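Side-chain contacts in 6-phosphogluconate dehydrogenase (Pseudomonas syringae, PDB 5U5G), which probably reduces 2-oxopropylphosphonate with the help of NADPH, as a late step in the biosynthesis of the antibiotic fosfomycin in pseudomonads: residues E70-Q73 and D74-A78; A216-D219 and V220-Y224. One frame throughout, in Å; residues are numbered along the deposited sequence.

Interaction 1 of 2, residues E70-Q73 and D74-A78. With NAP (NADP nicotinamide-adenine-dinucleotide phosphate), chain E.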
loop_
_atom_site.group_PDB
_atom_site.type_symbol
_atom_site.label_atom_id
_atom_site.label_comp_id
_atom_site.label_asym_id
_atom_site.label_seq_id
_atom_site.Cartn_x
_atom_site.Cartn_y
_atom_site.Cartn_z
ATOM N N GLU A 70 23.404 18.870 -6.640
ATOM C CA GLU A 70 24.224 19.658 -7.554
ATOM C C GLU A 70 23.350 20.514 -8.468
ATOM O O GLU A 70 23.700 21.660 -8.773
ATOM C CB GLU A 70 25.153 18.747 -8.363
ATOM C CG GLU A 70 26.247 19.506 -9.080
ATOM C CD GLU A 70 27.225 18.611 -9.825
ATOM O OE1 GLU A 70 28.032 19.160 -10.609
ATOM O OE2 GLU A 70 27.196 17.370 -9.638
ATOM N N ALA A 71 22.195 19.990 -8.892
ATOM C CA ALA A 71 21.292 20.790 -9.725
ATOM C C ALA A 71 20.701 21.964 -8.944
ATOM O O ALA A 71 20.503 23.049 -9.498
ATOM C CB ALA A 71 20.173 19.920 -10.291
ATOM N N VAL A 72 20.400 21.757 -7.662
ATOM C CA VAL A 72 20.000 22.865 -6.795
ATOM C C VAL A 72 21.057 23.961 -6.824
ATOM O O VAL A 72 20.765 25.140 -7.071
ATOM C CB VAL A 72 19.770 22.366 -5.358
ATOM C CG1 VAL A 72 19.505 23.549 -4.442
ATOM C CG2 VAL A 72 18.629 21.374 -5.302
ATOM N N GLN A 73 22.307 23.577 -6.568
ATOM C CA GLN A 73 23.383 24.553 -6.494
ATOM C C GLN A 73 23.548 25.284 -7.819
ATOM O O GLN A 73 23.587 26.520 -7.855
ATOM C CB GLN A 73 24.683 23.861 -6.079
ATOM C CG GLN A 73 25.840 24.822 -5.850
ATOM C CD GLN A 73 25.600 25.769 -4.674
ATOM O OE1 GLN A 73 24.891 25.432 -3.716
ATOM N NE2 GLN A 73 26.204 26.957 -4.740
ATOM N N ASP A 74 23.621 24.533 -8.926
ATOM C CA ASP A 74 23.871 25.147 -10.227
ATOM C C ASP A 74 22.737 26.088 -10.632
ATOM O O ASP A 74 22.983 27.233 -11.027
ATOM C CB ASP A 74 24.074 24.073 -11.301
ATOM C CG ASP A 74 25.400 23.324 -11.163
ATOM O OD1 ASP A 74 26.240 23.701 -10.319
ATOM O OD2 ASP A 74 25.601 22.346 -11.913
ATOM N N PHE A 75 21.481 25.625 -10.540
ATOM C CA PHE A 75 20.382 26.427 -11.081
ATOM C C PHE A 75 20.055 27.618 -10.191
ATOM O O PHE A 75 19.754 28.706 -10.698
ATOM C CB PHE A 75 19.136 25.562 -11.315
ATOM C CG PHE A 75 19.175 24.804 -12.619
ATOM C CD1 PHE A 75 19.567 25.442 -13.791
ATOM C CD2 PHE A 75 18.864 23.460 -12.667
ATOM C CE1 PHE A 75 19.628 24.744 -14.995
ATOM C CE2 PHE A 75 18.917 22.746 -13.868
ATOM C CZ PHE A 75 19.300 23.396 -15.032
ATOM N N TYR A 76 20.108 27.445 -8.869
ATOM C CA TYR A 76 19.757 28.554 -7.985
ATOM C C TYR A 76 20.927 29.495 -7.695
ATOM O O TYR A 76 20.720 30.711 -7.607
ATOM C CB TYR A 76 19.189 28.031 -6.661
ATOM C CG TYR A 76 17.807 27.428 -6.784
ATOM C CD1 TYR A 76 16.682 28.228 -6.865
ATOM C CD2 TYR A 76 17.639 26.052 -6.836
ATOM C CE1 TYR A 76 15.411 27.664 -6.978
ATOM C CE2 TYR A 76 16.388 25.483 -6.943
ATOM C CZ TYR A 76 15.276 26.289 -7.018
ATOM O OH TYR A 76 14.037 25.701 -7.138
ATOM N N HIS A 77 22.155 28.986 -7.543
ATOM C CA HIS A 77 23.206 29.817 -6.970
ATOM C C HIS A 77 24.338 30.192 -7.912
ATOM O O HIS A 77 25.206 30.967 -7.502
ATOM C CB HIS A 77 23.799 29.145 -5.724
ATOM C CG HIS A 77 22.805 28.970 -4.622
ATOM N ND1 HIS A 77 22.425 30.004 -3.796
ATOM C CD2 HIS A 77 22.087 27.891 -4.231
ATOM C CE1 HIS A 77 21.524 29.567 -2.933
ATOM N NE2 HIS A 77 21.302 28.288 -3.175
ATOM N N ALA A 78 24.376 29.679 -9.134
ATOM C CA ALA A 78 25.405 30.121 -10.063
ATOM C C ALA A 78 25.414 31.642 -10.119
ATOM O O ALA A 78 24.346 32.265 -10.287
ATOM C CB ALA A 78 25.168 29.542 -11.455
HETATM P PA NAP E . 15.509 12.354 -14.115
HETATM O O1A NAP E . 16.768 11.681 -13.711
HETATM O O2A NAP E . 14.565 11.710 -15.100
HETATM O O5B NAP E . 15.843 13.887 -14.660
HETATM C C5B NAP E . 16.661 14.506 -13.696
HETATM C C4B NAP E . 16.688 16.010 -14.044
HETATM O O4B NAP E . 17.605 16.719 -13.211
HETATM C C3B NAP E . 17.107 16.190 -15.547
HETATM O O3B NAP E . 16.457 17.309 -16.067
HETATM C C2B NAP E . 18.602 16.528 -15.385
HETATM O O2B NAP E . 19.125 17.295 -16.355
HETATM C C1B NAP E . 18.495 17.403 -14.073
HETATM N N9A NAP E . 19.810 17.494 -13.470
HETATM C C8A NAP E . 20.481 16.564 -12.649
HETATM N N7A NAP E . 21.729 16.975 -12.292
HETATM C C5A NAP E . 21.859 18.220 -12.924
HETATM C C6A NAP E . 22.905 19.157 -12.962
HETATM N N6A NAP E . 24.077 18.933 -12.282
HETATM N N1A NAP E . 22.796 20.312 -13.667
HETATM C C2A NAP E . 21.610 20.495 -14.327
HETATM N N3A NAP E . 20.528 19.706 -14.382
HETATM C C4A NAP E . 20.678 18.553 -13.661
HETATM O O3 NAP E . 14.821 12.477 -12.629
HETATM P PN NAP E . 13.221 12.484 -12.628
HETATM O O1N NAP E . 12.635 13.450 -13.581
HETATM O O2N NAP E . 12.616 11.128 -12.340
HETATM O O5D NAP E . 12.902 13.237 -11.086
HETATM C C5D NAP E . 13.057 14.585 -11.134
HETATM C C4D NAP E . 12.557 15.125 -9.807
HETATM O O4D NAP E . 11.169 14.746 -9.613
HETATM C C3D NAP E . 13.378 14.455 -8.627
HETATM O O3D NAP E . 13.567 15.408 -7.620
HETATM C C2D NAP E . 12.463 13.344 -8.161
HETATM O O2D NAP E . 12.604 13.040 -6.797
HETATM C C1D NAP E . 11.074 14.025 -8.391
HETATM N N1N NAP E . 10.021 13.041 -8.548
HETATM C C2N NAP E . 10.083 12.027 -9.541
HETATM C C3N NAP E . 9.008 11.176 -9.687
HETATM C C7N NAP E . 9.021 10.138 -10.722
HETATM O O7N NAP E . 8.066 9.383 -10.919
HETATM N N7N NAP E . 10.116 10.018 -11.560
HETATM C C4N NAP E . 7.763 11.310 -8.851
HETATM C C5N NAP E . 7.825 12.376 -7.850
HETATM C C6N NAP E . 8.895 13.159 -7.718
HETATM P P2B NAP E . 19.724 16.374 -17.841
HETATM O O1X NAP E . 18.396 16.060 -18.458
HETATM O O2X NAP E . 20.584 17.426 -18.548
HETATM O O3X NAP E . 20.453 15.245 -17.154
HETATM O O HOH W 1 26.817 20.400 -12.690
HETATM O O HOH W 2 28.490 21.837 -10.210
#
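V72 and Y76, one helical turn apart, meet on the buried side of helix 69-77, where V72 CG1 touches Y76 CD2 at 3.9 Å. The tyrosine ring turns its edge to the valine carbonyl, with Y76 CD2 3.3 Å from V72 O. Helix 101-113 packs here through T103 and L107, and the phenol hydroxyl finds its partner in D95. On the next strip, A71 and F75 face the cofactor: A71 CB sits over the face of the adenine, 3.6 Å from NADP C5A, while F75 CE2, offset beside the base, reaches NADP N3A at 3.5 Å. This is the adenine end of a Rossmann-type dinucleotide-binding domain, in which the helix follows strand 61-64 and lends side chains to the base. The outer side is looser and mediated by water. The carboxylates of E70 and D74 stand with their planes 80° apart, E70 OE1 4.2 Å from D74 OD2, and a water 2.7 Å from E70 OE1 and 2.9 Å from D74 OD1 bridges them and probably eases their repulsion. A second water accepts from NADP N6A and binds E70 OE1. Further along, a bend at chi2 (65°) swings the Q73 amide forward over the turn to H77. The side chains cross at about a right angle and, though amide and imidazole planes lie 13° apart, Q73 NE2 meets H77 CB (3.4 Å), not the ring face.

Interaction 2 of 2, residues A216-D219 and V220-Y224. With 7VD ((2-oxopropyl)phosphonic acid), chain F.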
loop_
_atom_site.group_PDB
_atom_site.type_symbol
_atom_site.label_atom_id
_atom_site.label_comp_id
_atom_site.label_asym_id
_atom_site.label_seq_id
_atom_site.Cartn_x
_atom_site.Cartn_y
_atom_site.Cartn_z
ATOM N N ALA A 216 -0.370 1.476 -3.580
ATOM C CA ALA A 216 0.035 2.158 -4.805
ATOM C C ALA A 216 1.277 1.514 -5.422
ATOM O O ALA A 216 1.351 1.334 -6.649
ATOM C CB ALA A 216 0.275 3.645 -4.516
ATOM N N TYR A 217 2.252 1.119 -4.596
ATOM C CA TYR A 217 3.470 0.553 -5.165
ATOM C C TYR A 217 3.399 -0.945 -5.421
ATOM O O TYR A 217 4.218 -1.455 -6.199
ATOM C CB TYR A 217 4.692 0.896 -4.298
ATOM C CG TYR A 217 5.392 2.076 -4.925
ATOM C CD1 TYR A 217 4.886 3.370 -4.766
ATOM C CD2 TYR A 217 6.490 1.896 -5.773
ATOM C CE1 TYR A 217 5.494 4.466 -5.389
ATOM C CE2 TYR A 217 7.111 2.988 -6.393
ATOM C CZ TYR A 217 6.603 4.271 -6.200
ATOM O OH TYR A 217 7.206 5.359 -6.814
ATOM N N MET A 218 2.451 -1.659 -4.804
ATOM C CA MET A 218 2.110 -2.989 -5.303
ATOM C C MET A 218 1.609 -2.912 -6.744
ATOM O O MET A 218 1.992 -3.733 -7.589
ATOM C CB MET A 218 1.058 -3.643 -4.400
ATOM C CG MET A 218 0.444 -4.939 -4.969
ATOM S SD MET A 218 1.548 -6.363 -5.191
ATOM C CE MET A 218 1.699 -6.939 -3.486
ATOM N N ASP A 219 0.760 -1.919 -7.043
ATOM C CA ASP A 219 0.348 -1.673 -8.427
ATOM C C ASP A 219 1.557 -1.464 -9.331
ATOM O O ASP A 219 1.636 -2.036 -10.424
ATOM C CB ASP A 219 -0.583 -0.461 -8.504
ATOM C CG ASP A 219 -1.935 -0.715 -7.847
ATOM O OD1 ASP A 219 -2.267 -1.890 -7.556
ATOM O OD2 ASP A 219 -2.664 0.271 -7.614
ATOM N N VAL A 220 2.519 -0.646 -8.884
ATOM C CA VAL A 220 3.726 -0.419 -9.675
ATOM C C VAL A 220 4.437 -1.741 -9.943
ATOM O O VAL A 220 4.817 -2.041 -11.078
ATOM C CB VAL A 220 4.655 0.585 -8.968
ATOM C CG1 VAL A 220 5.994 0.657 -9.696
ATOM C CG2 VAL A 220 3.999 1.957 -8.915
ATOM N N ALA A 221 4.621 -2.549 -8.895
ATOM C CA ALA A 221 5.370 -3.790 -9.032
ATOM C C ALA A 221 4.641 -4.780 -9.934
ATOM O O ALA A 221 5.269 -5.469 -10.748
ATOM C CB ALA A 221 5.617 -4.396 -7.652
ATOM N N LEU A 222 3.311 -4.852 -9.803
ATOM C CA LEU A 222 2.507 -5.714 -10.670
ATOM C C LEU A 222 2.529 -5.229 -12.112
ATOM O O LEU A 222 2.649 -6.035 -13.040
ATOM C CB LEU A 222 1.067 -5.764 -10.181
ATOM C CG LEU A 222 0.795 -6.501 -8.878
ATOM C CD1 LEU A 222 -0.588 -6.079 -8.399
ATOM C CD2 LEU A 222 0.865 -7.983 -9.124
ATOM N N GLY A 223 2.368 -3.921 -12.321
ATOM C CA GLY A 223 2.478 -3.388 -13.670
ATOM C C GLY A 223 3.810 -3.727 -14.309
ATOM O O GLY A 223 3.879 -4.048 -15.502
ATOM N N TYR A 224 4.885 -3.680 -13.513
ATOM C CA TYR A 224 6.215 -4.029 -14.003
ATOM C C TYR A 224 6.285 -5.497 -14.393
ATOM O O TYR A 224 6.849 -5.848 -15.441
ATOM C CB TYR A 224 7.268 -3.717 -12.938
ATOM C CG TYR A 224 8.715 -3.826 -13.415
ATOM C CD1 TYR A 224 9.312 -2.788 -14.132
ATOM C CD2 TYR A 224 9.492 -4.940 -13.112
ATOM C CE1 TYR A 224 10.657 -2.871 -14.566
ATOM C CE2 TYR A 224 10.828 -5.031 -13.522
ATOM C CZ TYR A 224 11.400 -3.993 -14.253
ATOM O OH TYR A 224 12.713 -4.077 -14.666
HETATM P P1 7VD F . 6.174 8.850 -6.750
HETATM C C1 7VD F . 7.883 8.658 -7.329
HETATM O O2 7VD F . 6.048 9.406 -5.351
HETATM O O3 7VD F . 5.347 9.677 -7.706
HETATM O O4 7VD F . 5.726 7.410 -6.788
HETATM C C6 7VD F . 8.956 9.289 -6.479
HETATM O O7 7VD F . 8.767 10.358 -5.899
HETATM C C8 7VD F . 10.252 8.529 -6.392
#
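Y217 has one face of its ring overlapped by V220, whose CG2 sits 4.1 Å from the centroid of the Y217 ring and 12° off the ring normal, a CH-pi contact near the centre of the ring. Both residues belong to helix 216-226 of the all-helical C-terminal domain of the beta-hydroxyacid dehydrogenase fold, which probably helps to close the active site, as in relatives. The two side chains run side by side in the same direction, and Y217 CD2 also approaches V220 CB at 3.9 Å. The valine branch that does the covering is the one beside its own backbone N, which brings V220 CG2 back towards the start of the helix, 3.5 Å from A216 O. The tyrosine has a chi1 of -99°, well away from a staggered value, and its ring extends from the helix into the substrate pocket. There Y217 OH donates a short 2.5 Å hydrogen bond to O4 of the phosphonate, which lies at the ring edge and in its plane. R239 binds the same hydroxyl, so the phenol end is held from the protein as well as from the ligand. The phosphonate site is completed in part by K173 and N177 of the same chain and by R212 of the second subunit, and that R212 also packs against Y217 and V220.

M218 and L222 form a separate apolar pair, near F208 and T209 of helix 201-210. M218 bends at both chi2 and chi3, which curls its thioether forward along the helix, leaving M218 SD 3.8 Å from L222 CG. Beneath them, L222 N donates to M218 O at 2.8 Å in a nearly straight bond (165°), and L222 CG rests 3.3 Å from that same M218 O.

Overall arrangement
Each interaction joins successive turns of one helix, but the two helices lie in different domains. Interaction 1 comes first along the chain, on helix 69-77 beside the parallel part of the N-terminal sheet; interaction 2 follows on helix 216-226, among the helices of the C-terminal domain. Their centres are 34 Å apart, on opposite sides of the chain's centre, and their nearest atoms are about 20 Å apart. NADP spans the gap, from its adenine at interaction 1 to its nicotinamide, which lies beside the 2-oxopropylphosphonate gripped at interaction 2. The two helices thus contact different ends of one composite site, and both domains contribute to each ligand, with the second subunit adding to the substrate end.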